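Local structure of YcaO (Methanopyrus kandleri, 6CIB) at residues 77-82 / 148-152; 153-159 / 313-317; 174-180 / 290-296; 181-186 / 205-210. The protein binds ATP-type nucleotides with magnesium and probably uses them to activate peptide backbone amides for thioamidation, as a member of the YcaO family. All coordinates share one frame; numbering follows the deposited sequence.

Interaction 1: residues 77-82 / 148-152; sequences MECVER and LSAGR. With MG (magnesium ion), chain H; ADP (adenosine-5'-diphosphate), chain G.
Met77, a selenomethionine in this crystal, opens the contact by laying its methyl CE 3.9 Å from Ala150 CB. CE also lies against the carbonyl oxygen of Gly151. Bends at chi2 and chi3 bring CE to adenine N3, and the CB packs against the ribose. The next residue, Glu78, joins the site through water 1, which binds the magnesium ion and lies within hydrogen-bonding reach of Glu78 OE1 and ADP O3B.

Glu81 carries the contact. Its CG sits between backbone N and carbonyl carbon (chi1 76°), and the chain then runs extended, across Leu148, to the metal. OE2 binds magnesium at 2.6 Å, and the backbone oxygen of Leu148 binds it at 2.3 Å. OE1 takes a hydrogen bond from ADP O3', unusually short as modelled, so its length is doubtful. That hydroxyl also accepts from Ala150 N at 2.9 Å, in a nearly straight bond of 176°. ADP O2' donates to Ala150 O, so the strand edge grips both ribose hydroxyls. Water 2 binds the metal, accepts from Ser149 OG and donates to ADP O1B.

No direct hydrogen bond joins helix and strand. Metal, water and nucleotide bridge them. The ion reaches the diphosphate through waters, and its positive charge probably offsets the crowding of carboxylate, carbonyl and phosphate oxygens in this YcaO nucleotide site.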
# COMPACT_ATOMS: atom_id res chain seq x y z
N MSE A 77 12.22 4.74 -4.49
CA MSE A 77 12.09 3.73 -3.45
C MSE A 77 11.14 2.61 -3.84
O MSE A 77 11.32 1.47 -3.42
CB MSE A 77 11.74 4.40 -2.12
CG MSE A 77 12.81 5.39 -1.64
SE MSE A 77 14.46 4.42 -1.15
CE MSE A 77 13.86 4.04 0.69
N GLU A 78 10.16 2.93 -4.69
CA GLU A 78 9.30 1.94 -5.34
C GLU A 78 10.14 0.96 -6.16
O GLU A 78 9.98 -0.26 -6.05
CB GLU A 78 8.26 2.64 -6.21
CG GLU A 78 7.32 1.73 -7.00
CD GLU A 78 6.14 1.22 -6.20
OE1 GLU A 78 5.54 2.00 -5.43
OE2 GLU A 78 5.79 0.03 -6.36
N CYS A 79 11.05 1.49 -6.99
CA CYS A 79 12.00 0.67 -7.74
C CYS A 79 12.87 -0.20 -6.83
O CYS A 79 13.09 -1.37 -7.13
CB CYS A 79 12.87 1.53 -8.66
SG CYS A 79 11.90 2.32 -9.95
N VAL A 80 13.31 0.37 -5.71
CA VAL A 80 14.19 -0.32 -4.75
C VAL A 80 13.48 -1.51 -4.09
O VAL A 80 14.02 -2.62 -4.07
CB VAL A 80 14.81 0.64 -3.70
CG1 VAL A 80 15.47 -0.13 -2.56
CG2 VAL A 80 15.85 1.55 -4.34
N GLU A 81 12.26 -1.28 -3.57
CA GLU A 81 11.49 -2.35 -2.94
C GLU A 81 11.22 -3.51 -3.90
O GLU A 81 11.28 -4.67 -3.48
CB GLU A 81 10.19 -1.82 -2.29
CG GLU A 81 9.06 -1.48 -3.25
CD GLU A 81 7.73 -1.23 -2.56
OE1 GLU A 81 7.68 -0.37 -1.66
OE2 GLU A 81 6.73 -1.86 -2.94
N ARG A 82 10.95 -3.21 -5.18
CA ARG A 82 10.70 -4.25 -6.18
C ARG A 82 11.95 -5.09 -6.47
O ARG A 82 11.84 -6.31 -6.63
CB ARG A 82 10.09 -3.66 -7.47
CG ARG A 82 8.67 -3.14 -7.31
CD ARG A 82 7.65 -4.23 -6.98
NE ARG A 82 7.36 -5.07 -8.15
CZ ARG A 82 6.40 -4.83 -9.04
NH1 ARG A 82 5.61 -3.78 -8.89
NH2 ARG A 82 6.22 -5.65 -10.06
N LEU A 148 4.70 -4.92 1.07
CA LEU A 148 6.08 -4.63 0.71
C LEU A 148 6.34 -3.13 0.81
O LEU A 148 5.60 -2.33 0.25
CB LEU A 148 6.39 -5.14 -0.70
CG LEU A 148 7.79 -4.95 -1.29
CD1 LEU A 148 8.83 -5.81 -0.56
CD2 LEU A 148 7.73 -5.30 -2.76
N SER A 149 7.40 -2.76 1.54
CA SER A 149 7.77 -1.35 1.71
C SER A 149 9.25 -1.15 1.96
O SER A 149 9.90 -1.97 2.60
CB SER A 149 6.97 -0.70 2.85
OG SER A 149 5.56 -0.77 2.59
N ALA A 150 9.76 -0.03 1.46
CA ALA A 150 11.11 0.43 1.72
C ALA A 150 11.05 1.68 2.61
O ALA A 150 10.01 2.34 2.69
CB ALA A 150 11.82 0.73 0.41
N GLY A 151 12.15 1.97 3.29
CA GLY A 151 12.31 3.21 4.04
C GLY A 151 13.77 3.53 4.30
O GLY A 151 14.66 2.76 3.94
N ARG A 152 14.02 4.68 4.93
CA ARG A 152 15.37 4.99 5.41
C ARG A 152 15.70 4.16 6.65
O ARG A 152 16.86 3.84 6.90
CB ARG A 152 15.50 6.48 5.73
CG ARG A 152 15.47 7.42 4.54
CD ARG A 152 16.74 7.41 3.71
NE ARG A 152 17.94 7.80 4.46
CZ ARG A 152 18.38 9.05 4.62
NH1 ARG A 152 17.73 10.09 4.12
NH2 ARG A 152 19.49 9.25 5.31
MG MG H . 4.96 -0.78 -1.38
PB ADP G . 2.92 3.59 -1.36
O1B ADP G . 3.77 2.89 -0.32
O2B ADP G . 1.45 3.69 -1.00
O3B ADP G . 3.17 3.17 -2.79
PA ADP G . 4.53 5.94 -1.89
O1A ADP G . 4.62 7.20 -1.07
O2A ADP G . 4.24 6.11 -3.36
O3A ADP G . 3.35 5.14 -1.19
O5' ADP G . 5.89 5.12 -1.67
C5' ADP G . 6.47 4.15 -2.58
C4' ADP G . 7.65 3.46 -1.88
O4' ADP G . 8.64 4.43 -1.50
C3' ADP G . 7.27 2.76 -0.57
O3' ADP G . 8.14 1.63 -0.35
C2' ADP G . 7.54 3.81 0.48
O2' ADP G . 7.74 3.26 1.78
C1' ADP G . 8.78 4.51 -0.07
N9 ADP G . 8.88 5.93 0.31
C8 ADP G . 8.01 6.90 -0.03
N7 ADP G . 8.39 8.09 0.49
C5 ADP G . 9.54 7.90 1.15
C6 ADP G . 10.47 8.76 1.92
N6 ADP G . 10.22 10.08 2.06
N1 ADP G . 11.55 8.16 2.48
C2 ADP G . 11.81 6.84 2.34
N3 ADP G . 11.00 6.00 1.65
C4 ADP G . 9.87 6.47 1.04
O HOH W 1 4.46 0.60 -3.09
O HOH W 2 4.29 0.45 0.35
O HOH W 3 3.49 -2.35 -1.90

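Interaction 2: residues 153-159 / 313-317; sequences LREEAVI and LEKLT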
# COMPACT_ATOMS: atom_id res chain seq x y z
N LEU A 153 14.66 3.80 7.40
CA LEU A 153 14.78 2.94 8.57
C LEU A 153 13.77 1.82 8.48
O LEU A 153 12.73 1.97 7.82
CB LEU A 153 14.56 3.73 9.87
CG LEU A 153 15.46 4.94 10.18
CD1 LEU A 153 14.96 5.62 11.44
CD2 LEU A 153 16.93 4.56 10.36
N ARG A 154 14.07 0.71 9.14
CA ARG A 154 13.18 -0.44 9.13
C ARG A 154 11.79 -0.09 9.69
O ARG A 154 10.79 -0.56 9.16
CB ARG A 154 13.85 -1.67 9.79
CG ARG A 154 13.59 -1.94 11.26
CD ARG A 154 12.61 -3.08 11.43
NE ARG A 154 12.55 -3.58 12.81
CZ ARG A 154 11.48 -3.56 13.60
NH1 ARG A 154 10.31 -3.09 13.19
NH2 ARG A 154 11.57 -4.05 14.83
N GLU A 155 11.75 0.80 10.70
CA GLU A 155 10.48 1.26 11.30
C GLU A 155 9.59 1.97 10.28
O GLU A 155 8.38 1.72 10.25
CB GLU A 155 10.70 2.17 12.51
CG GLU A 155 11.16 1.44 13.77
CD GLU A 155 12.67 1.26 13.84
OE1 GLU A 155 13.39 1.56 12.85
OE2 GLU A 155 13.15 0.83 14.90
N GLU A 156 10.19 2.83 9.44
CA GLU A 156 9.48 3.50 8.34
C GLU A 156 8.79 2.50 7.43
O GLU A 156 7.61 2.65 7.12
CB GLU A 156 10.45 4.31 7.49
CG GLU A 156 10.86 5.67 8.03
CD GLU A 156 11.65 6.47 7.02
OE1 GLU A 156 12.08 7.58 7.35
OE2 GLU A 156 11.84 5.98 5.87
N ALA A 157 9.54 1.48 7.02
CA ALA A 157 9.05 0.42 6.13
C ALA A 157 7.99 -0.45 6.81
O ALA A 157 6.98 -0.79 6.18
CB ALA A 157 10.23 -0.43 5.65
N VAL A 158 8.20 -0.80 8.08
CA VAL A 158 7.19 -1.56 8.85
C VAL A 158 5.86 -0.81 8.95
O VAL A 158 4.81 -1.38 8.65
CB VAL A 158 7.71 -2.02 10.24
CG1 VAL A 158 6.60 -2.69 11.05
CG2 VAL A 158 8.85 -3.00 10.06
N ILE A 159 5.92 0.46 9.34
CA ILE A 159 4.72 1.31 9.42
C ILE A 159 3.98 1.35 8.07
O ILE A 159 2.78 1.09 8.02
CB ILE A 159 5.05 2.75 9.91
CG1 ILE A 159 5.48 2.73 11.39
CG2 ILE A 159 3.86 3.70 9.70
CD1 ILE A 159 6.30 3.93 11.81
N LEU A 313 9.12 7.28 15.96
CA LEU A 313 8.95 6.20 15.00
C LEU A 313 8.79 4.83 15.67
O LEU A 313 7.97 4.02 15.24
CB LEU A 313 10.14 6.21 14.04
CG LEU A 313 9.97 5.85 12.57
CD1 LEU A 313 8.91 6.68 11.85
CD2 LEU A 313 11.33 6.01 11.90
N GLU A 314 9.58 4.60 16.73
CA GLU A 314 9.56 3.34 17.49
C GLU A 314 8.23 3.09 18.18
O GLU A 314 7.70 1.98 18.13
CB GLU A 314 10.70 3.30 18.53
CG GLU A 314 12.11 3.21 17.95
CD GLU A 314 12.74 4.56 17.63
OE1 GLU A 314 12.08 5.62 17.76
OE2 GLU A 314 13.93 4.58 17.25
N LYS A 315 7.71 4.13 18.83
CA LYS A 315 6.42 4.12 19.53
C LYS A 315 5.27 3.92 18.55
O LYS A 315 4.35 3.13 18.80
CB LYS A 315 6.26 5.45 20.31
CG LYS A 315 4.91 5.70 20.96
CD LYS A 315 4.94 5.44 22.45
CE LYS A 315 4.12 6.47 23.22
NZ LYS A 315 4.37 6.39 24.69
N LEU A 316 5.32 4.64 17.43
CA LEU A 316 4.29 4.54 16.39
C LEU A 316 4.20 3.12 15.85
O LEU A 316 3.09 2.57 15.75
CB LEU A 316 4.51 5.57 15.27
CG LEU A 316 3.51 5.59 14.10
CD1 LEU A 316 2.09 5.84 14.58
CD2 LEU A 316 3.93 6.64 13.10
N THR A 317 5.36 2.53 15.55
CA THR A 317 5.48 1.14 15.10
C THR A 317 4.85 0.17 16.11
O THR A 317 4.02 -0.65 15.75
CB THR A 317 6.96 0.74 14.85
OG1 THR A 317 7.56 1.67 13.94
CG2 THR A 317 7.08 -0.67 14.28
O HOH W 4 15.14 2.51 16.05
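Two helices pack here, with Thr317 as a knob in a hole formed by Arg154, Glu155, Val158 and Ile159. The start of helix 154-177 meets the start of helix 313-325 at 30° between their directions, with the short axes 9.5 Å apart. The contact is mostly buried, beside the ADP pocket of the YcaO fold.

The apolar core is built on Leu313 and Ile159. Leu313 CD2 touches Leu153 CD1 at 3.7 Å and also lies against CG of Glu156. Its other methyl, CD1, meets Ile159 CD1, which also reaches Leu316 CD2. The Glu156 carboxylate pairs with Arg12, Ala13 N and Arg152 N, and helps line the nucleotide site.

Thr317 crosses Ile159 at about a right angle, its OG1 3.4 Å from Ile159 CD1. Its CG2 is anti to the backbone N, which sets that methyl 3.8 Å from Val158 CG1. An alanine in place of Thr317 would lack both branches, and is likely to leave a gap against Ile159 and Val158.

At the rim, Glu155 OE2 and Glu314 OE2 come within 4.5 Å. Water 4 donates to both and probably eases the like charges; Thr2 is a further partner of Glu314.

Thr317 OG1 turns back within its own helix and donates to Leu313 O at 2.7 Å. Thr317 N reaches the same oxygen from the opposite face of the carbonyl plane.

Interaction 3: residues 174-180 / 290-296; sequences VEYFRIH and RHWFEPE
The His180 ring carries CA of His291 over the centre of one face, a CH-pi contact with CA 3.4 Å from the ring centroid. At its edge, in the ring plane, ND1 donates to Glu294 O at 2.8 Å. The His291 ring has Trp292 CD1 over one face and the Glu175 carboxylate and Ile179 O at its edge. Val174 CG1 packs on the rim of the Trp292 indole, 3.6 Å from CZ2.

The contact joins the C-terminal end of helix 154-177 to the short helix 290-293, away from the nucleotide site. Glu175 clamps two rings. A bend at chi2 (-66°) brings its carboxylate to the N-H edges of both. His291 NE2 donates to OE1 at 2.8 Å, and Trp292 NE1 donates to OE2 at 2.7 Å. Both donors meet the carboxylate from above its plane. Trp171 donates to OE2 as well.

Replacing His180 by alanine would remove the ring and would probably leave Glu294 O without this donor and His291 CA uncovered.

His291 CE1 lies over one face of the Arg178 guanidinium, the two planes 58° apart; Arg178 NH2 hydrogen-bonds Leu288 O. Beyond the rings, Glu296 N gives a weak bond of 3.4 Å to His180 O.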
# COMPACT_ATOMS: atom_id res chain seq x y z
N VAL A 174 -15.09 -4.20 1.97
CA VAL A 174 -16.05 -3.43 1.18
C VAL A 174 -16.47 -4.17 -0.10
O VAL A 174 -17.66 -4.26 -0.39
CB VAL A 174 -15.52 -1.99 0.90
CG1 VAL A 174 -16.39 -1.25 -0.12
CG2 VAL A 174 -15.46 -1.19 2.20
N GLU A 175 -15.51 -4.73 -0.83
CA GLU A 175 -15.80 -5.48 -2.06
C GLU A 175 -16.46 -6.85 -1.82
O GLU A 175 -17.36 -7.24 -2.57
CB GLU A 175 -14.54 -5.65 -2.94
CG GLU A 175 -13.84 -4.37 -3.38
CD GLU A 175 -14.64 -3.48 -4.33
OE1 GLU A 175 -15.70 -3.89 -4.85
OE2 GLU A 175 -14.19 -2.34 -4.58
N TYR A 176 -16.01 -7.58 -0.80
CA TYR A 176 -16.56 -8.90 -0.48
C TYR A 176 -18.05 -8.84 -0.12
O TYR A 176 -18.84 -9.62 -0.64
CB TYR A 176 -15.77 -9.56 0.66
CG TYR A 176 -16.07 -11.02 0.89
CD1 TYR A 176 -15.42 -12.02 0.14
CD2 TYR A 176 -16.98 -11.42 1.88
CE1 TYR A 176 -15.69 -13.37 0.36
CE2 TYR A 176 -17.25 -12.77 2.11
CZ TYR A 176 -16.61 -13.73 1.35
OH TYR A 176 -16.87 -15.06 1.57
N PHE A 177 -18.42 -7.90 0.76
CA PHE A 177 -19.79 -7.73 1.23
C PHE A 177 -20.57 -6.69 0.43
O PHE A 177 -21.76 -6.49 0.69
CB PHE A 177 -19.81 -7.31 2.70
CG PHE A 177 -19.31 -8.37 3.64
CD1 PHE A 177 -20.05 -9.53 3.88
CD2 PHE A 177 -18.09 -8.20 4.31
CE1 PHE A 177 -19.59 -10.50 4.76
CE2 PHE A 177 -17.62 -9.17 5.19
CZ PHE A 177 -18.37 -10.32 5.41
N ARG A 178 -19.90 -6.04 -0.53
CA ARG A 178 -20.47 -4.91 -1.28
C ARG A 178 -21.08 -3.86 -0.35
O ARG A 178 -22.24 -3.44 -0.51
CB ARG A 178 -21.44 -5.38 -2.37
CG ARG A 178 -20.73 -6.13 -3.48
CD ARG A 178 -21.60 -6.24 -4.71
NE ARG A 178 -20.75 -6.29 -5.90
CZ ARG A 178 -20.64 -5.32 -6.80
NH1 ARG A 178 -21.36 -4.20 -6.69
NH2 ARG A 178 -19.83 -5.48 -7.83
N ILE A 179 -20.29 -3.47 0.65
CA ILE A 179 -20.62 -2.39 1.58
C ILE A 179 -20.64 -1.07 0.81
O ILE A 179 -19.80 -0.85 -0.07
CB ILE A 179 -19.61 -2.32 2.76
CG1 ILE A 179 -19.60 -3.64 3.55
CG2 ILE A 179 -19.91 -1.13 3.68
CD1 ILE A 179 -18.55 -3.75 4.63
N HIS A 180 -21.61 -0.22 1.14
CA HIS A 180 -21.70 1.15 0.67
C HIS A 180 -21.10 2.08 1.74
O HIS A 180 -21.82 2.51 2.65
CB HIS A 180 -23.18 1.53 0.43
CG HIS A 180 -23.81 0.81 -0.73
ND1 HIS A 180 -24.43 1.48 -1.76
CD2 HIS A 180 -23.94 -0.50 -1.01
CE1 HIS A 180 -24.90 0.61 -2.63
NE2 HIS A 180 -24.61 -0.60 -2.20
N ARG A 290 -21.99 0.34 -7.89
CA ARG A 290 -23.01 1.10 -7.15
C ARG A 290 -22.67 1.35 -5.68
O ARG A 290 -23.01 2.40 -5.14
CB ARG A 290 -24.37 0.40 -7.25
CG ARG A 290 -25.15 0.69 -8.53
CD ARG A 290 -26.42 -0.15 -8.64
NE ARG A 290 -27.46 0.31 -7.72
CZ ARG A 290 -27.78 -0.28 -6.57
NH1 ARG A 290 -27.16 -1.39 -6.17
NH2 ARG A 290 -28.73 0.23 -5.80
N HIS A 291 -22.02 0.38 -5.05
CA HIS A 291 -21.57 0.49 -3.66
C HIS A 291 -20.61 1.68 -3.42
O HIS A 291 -20.66 2.32 -2.37
CB HIS A 291 -21.02 -0.84 -3.11
CG HIS A 291 -19.91 -1.43 -3.93
ND1 HIS A 291 -20.02 -1.71 -5.27
CD2 HIS A 291 -18.67 -1.85 -3.56
CE1 HIS A 291 -18.90 -2.25 -5.71
NE2 HIS A 291 -18.06 -2.35 -4.69
N TRP A 292 -19.78 1.97 -4.41
CA TRP A 292 -18.89 3.14 -4.38
C TRP A 292 -19.58 4.45 -4.69
O TRP A 292 -19.22 5.49 -4.12
CB TRP A 292 -17.69 2.94 -5.31
CG TRP A 292 -16.72 1.94 -4.78
CD1 TRP A 292 -16.43 0.71 -5.31
CD2 TRP A 292 -15.93 2.05 -3.58
NE1 TRP A 292 -15.50 0.06 -4.53
CE2 TRP A 292 -15.18 0.86 -3.46
CE3 TRP A 292 -15.79 3.05 -2.60
CZ2 TRP A 292 -14.28 0.64 -2.40
CZ3 TRP A 292 -14.90 2.82 -1.53
CH2 TRP A 292 -14.16 1.62 -1.45
N PHE A 293 -20.56 4.41 -5.59
CA PHE A 293 -21.22 5.63 -6.10
C PHE A 293 -22.53 5.99 -5.40
O PHE A 293 -23.08 7.06 -5.64
CB PHE A 293 -21.39 5.56 -7.62
CG PHE A 293 -20.09 5.57 -8.37
CD1 PHE A 293 -19.35 6.75 -8.51
CD2 PHE A 293 -19.59 4.39 -8.94
CE1 PHE A 293 -18.14 6.75 -9.19
CE2 PHE A 293 -18.38 4.39 -9.62
CZ PHE A 293 -17.65 5.57 -9.74
N GLU A 294 -23.00 5.11 -4.51
CA GLU A 294 -24.18 5.39 -3.69
C GLU A 294 -23.85 5.25 -2.20
O GLU A 294 -24.21 4.24 -1.58
CB GLU A 294 -25.36 4.50 -4.12
CG GLU A 294 -25.86 4.77 -5.54
CD GLU A 294 -26.68 3.63 -6.12
OE1 GLU A 294 -27.12 2.73 -5.36
OE2 GLU A 294 -26.89 3.63 -7.36
N PRO A 295 -23.16 6.25 -1.61
CA PRO A 295 -22.72 6.15 -0.21
C PRO A 295 -23.87 6.04 0.80
O PRO A 295 -24.92 6.64 0.59
CB PRO A 295 -21.93 7.45 -0.00
CG PRO A 295 -22.48 8.40 -1.02
CD PRO A 295 -22.75 7.54 -2.21
N GLU A 296 -23.65 5.28 1.87
CA GLU A 296 -24.59 5.17 2.98
C GLU A 296 -24.14 6.08 4.11
O GLU A 296 -23.27 5.71 4.92
CB GLU A 296 -24.69 3.71 3.47
CG GLU A 296 -25.94 3.35 4.27
CD GLU A 296 -26.92 2.47 3.50
OE1 GLU A 296 -26.54 1.86 2.47
OE2 GLU A 296 -28.09 2.37 3.95

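Interaction 4: residues 181-186 / 205-210; sequences PPELEV and ELRLLP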
# COMPACT_ATOMS: atom_id res chain seq x y z
N PRO A 181 -19.77 2.37 1.66
CA PRO A 181 -19.18 3.20 2.73
C PRO A 181 -19.71 4.64 2.70
O PRO A 181 -20.11 5.11 1.63
CB PRO A 181 -17.68 3.16 2.42
CG PRO A 181 -17.59 2.86 0.97
CD PRO A 181 -18.76 1.98 0.66
N PRO A 182 -19.74 5.32 3.88
CA PRO A 182 -20.18 6.72 3.90
C PRO A 182 -19.22 7.65 3.17
O PRO A 182 -18.01 7.39 3.12
CB PRO A 182 -20.19 7.05 5.40
CG PRO A 182 -19.21 6.10 6.00
CD PRO A 182 -19.36 4.84 5.22
N GLU A 183 -19.78 8.72 2.61
CA GLU A 183 -19.00 9.85 2.09
C GLU A 183 -18.23 10.53 3.22
O GLU A 183 -18.76 10.71 4.33
CB GLU A 183 -19.93 10.86 1.39
CG GLU A 183 -19.23 12.11 0.84
CD GLU A 183 -20.02 12.83 -0.24
OE1 GLU A 183 -21.27 12.80 -0.22
OE2 GLU A 183 -19.37 13.45 -1.12
N LEU A 184 -16.97 10.88 2.95
CA LEU A 184 -16.16 11.63 3.91
C LEU A 184 -16.00 13.09 3.48
O LEU A 184 -15.48 13.36 2.39
CB LEU A 184 -14.80 10.96 4.15
CG LEU A 184 -13.85 11.70 5.10
CD1 LEU A 184 -14.23 11.56 6.58
CD2 LEU A 184 -12.43 11.22 4.87
N GLU A 185 -16.44 14.00 4.34
CA GLU A 185 -16.45 15.44 4.07
C GLU A 185 -15.18 16.08 4.64
O GLU A 185 -14.84 15.86 5.80
CB GLU A 185 -17.71 16.08 4.67
CG GLU A 185 -18.37 17.15 3.82
CD GLU A 185 -19.55 16.64 2.99
OE1 GLU A 185 -20.32 15.78 3.48
OE2 GLU A 185 -19.72 17.10 1.84
N VAL A 186 -14.48 16.84 3.80
CA VAL A 186 -13.19 17.47 4.15
C VAL A 186 -13.25 18.99 3.91
O VAL A 186 -14.14 19.47 3.21
CB VAL A 186 -11.99 16.87 3.36
CG1 VAL A 186 -11.72 15.43 3.79
CG2 VAL A 186 -12.20 16.95 1.85
N GLU A 205 -14.77 11.57 -5.57
CA GLU A 205 -15.60 11.26 -4.40
C GLU A 205 -14.76 10.62 -3.30
O GLU A 205 -13.96 9.72 -3.58
CB GLU A 205 -16.72 10.30 -4.81
CG GLU A 205 -17.73 10.85 -5.80
CD GLU A 205 -18.82 11.67 -5.12
OE1 GLU A 205 -19.45 11.16 -4.17
OE2 GLU A 205 -19.03 12.82 -5.55
N LEU A 206 -14.95 11.08 -2.06
CA LEU A 206 -14.23 10.53 -0.91
C LEU A 206 -15.14 9.66 -0.04
O LEU A 206 -16.31 9.97 0.15
CB LEU A 206 -13.58 11.63 -0.06
CG LEU A 206 -12.44 12.45 -0.70
CD1 LEU A 206 -12.07 13.62 0.19
CD2 LEU A 206 -11.22 11.59 -0.99
N ARG A 207 -14.57 8.56 0.46
CA ARG A 207 -15.28 7.61 1.33
C ARG A 207 -14.43 7.25 2.55
O ARG A 207 -13.21 7.07 2.42
CB ARG A 207 -15.61 6.32 0.58
CG ARG A 207 -16.44 6.46 -0.69
CD ARG A 207 -17.83 7.03 -0.44
NE ARG A 207 -18.53 7.23 -1.72
CZ ARG A 207 -18.78 8.41 -2.28
NH1 ARG A 207 -18.42 9.54 -1.67
NH2 ARG A 207 -19.41 8.45 -3.44
N LEU A 208 -15.07 7.14 3.71
CA LEU A 208 -14.44 6.53 4.87
C LEU A 208 -14.81 5.04 4.91
O LEU A 208 -15.96 4.69 5.15
CB LEU A 208 -14.81 7.24 6.18
CG LEU A 208 -14.02 6.81 7.43
CD1 LEU A 208 -12.58 7.33 7.42
CD2 LEU A 208 -14.73 7.25 8.70
N LEU A 209 -13.82 4.19 4.66
CA LEU A 209 -14.02 2.73 4.67
C LEU A 209 -14.13 2.23 6.10
O LEU A 209 -13.54 2.83 7.00
CB LEU A 209 -12.87 2.02 3.95
CG LEU A 209 -12.97 1.86 2.43
CD1 LEU A 209 -12.69 3.16 1.71
CD2 LEU A 209 -11.99 0.82 1.93
N PRO A 210 -14.90 1.14 6.32
CA PRO A 210 -14.88 0.52 7.65
C PRO A 210 -13.50 -0.09 7.91
O PRO A 210 -13.04 -0.96 7.16
CB PRO A 210 -15.95 -0.57 7.54
CG PRO A 210 -16.05 -0.87 6.08
CD PRO A 210 -15.87 0.48 5.43
O HOH W 5 -19.89 4.64 -1.16
O HOH W 6 -16.70 13.27 -1.85
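Glu183 and Arg207 form a single beta bridge, their CA atoms 4.4 Å apart. The short strand axes run at 107° to each other, so the chains meet at one crossing point. Leu208 N donates to Pro182 O at 3.0 Å, nearly along the C=O axis. Leu184 N donates to Leu206 O, also at 3.0 Å, but from 58° above the carbonyl plane. Arg207 NH1 reaches that oxygen from the opposite face, so it is gripped from both sides.

Arg207 bends at chi2 (-63°) and folds back beside its own strand. NH1 and NH2 both bind Glu205 OE1, end-on, the shorter and straighter bond, 2.8 Å, coming from NH2. Glu183 lays CB and CG against Arg207 NH1, at 3.7 Å each. Its OE2 comes within 3.8 Å of Glu205 OE1, and the nearby guanidinium probably tempers these like charges. Water 6 donates to Glu183 OE2 and accepts from Leu206 N. Water 5 lies between Pro181 O and Arg207 NE, the latter link weak; NE also bonds Trp292 O.

Away from these charges, Val186 CG2 packs on Leu206 CD1 at 3.7 Å, and Leu184 CB lies near CB of both Leu206 and Leu208. Pro181 sets its ring against Arg207 CB.

Helix 241-260 packs on Leu184, Val186 and Leu206 through Val245. Strand 183-185 pairs in parallel with 298-300, while 203-209 is the edge strand of an antiparallel sheet beside 217-224.

How the interactions relate
Interactions 1 and 2 form one buried region at the nucleotide. Strand 148-150 leads straight into helix 154-177, and Ala157 packs on Ser149 and Ala150. Interactions 3 and 4 also touch, their centres about 11 Å apart, with a probable hydrogen bond from Arg207 NE to Trp292 O. Helix 154-177 spans the two regions: its start serves interaction 2 and its far end interaction 3, about 32 Å between centres. Chemistry follows place. Metal and ligand bridge interaction 1, apolar helix packing makes interaction 2, rings and a carboxylate make the partly exposed interaction 3, and backbone pairing with a buried Arg-Glu salt bridge makes interaction 4.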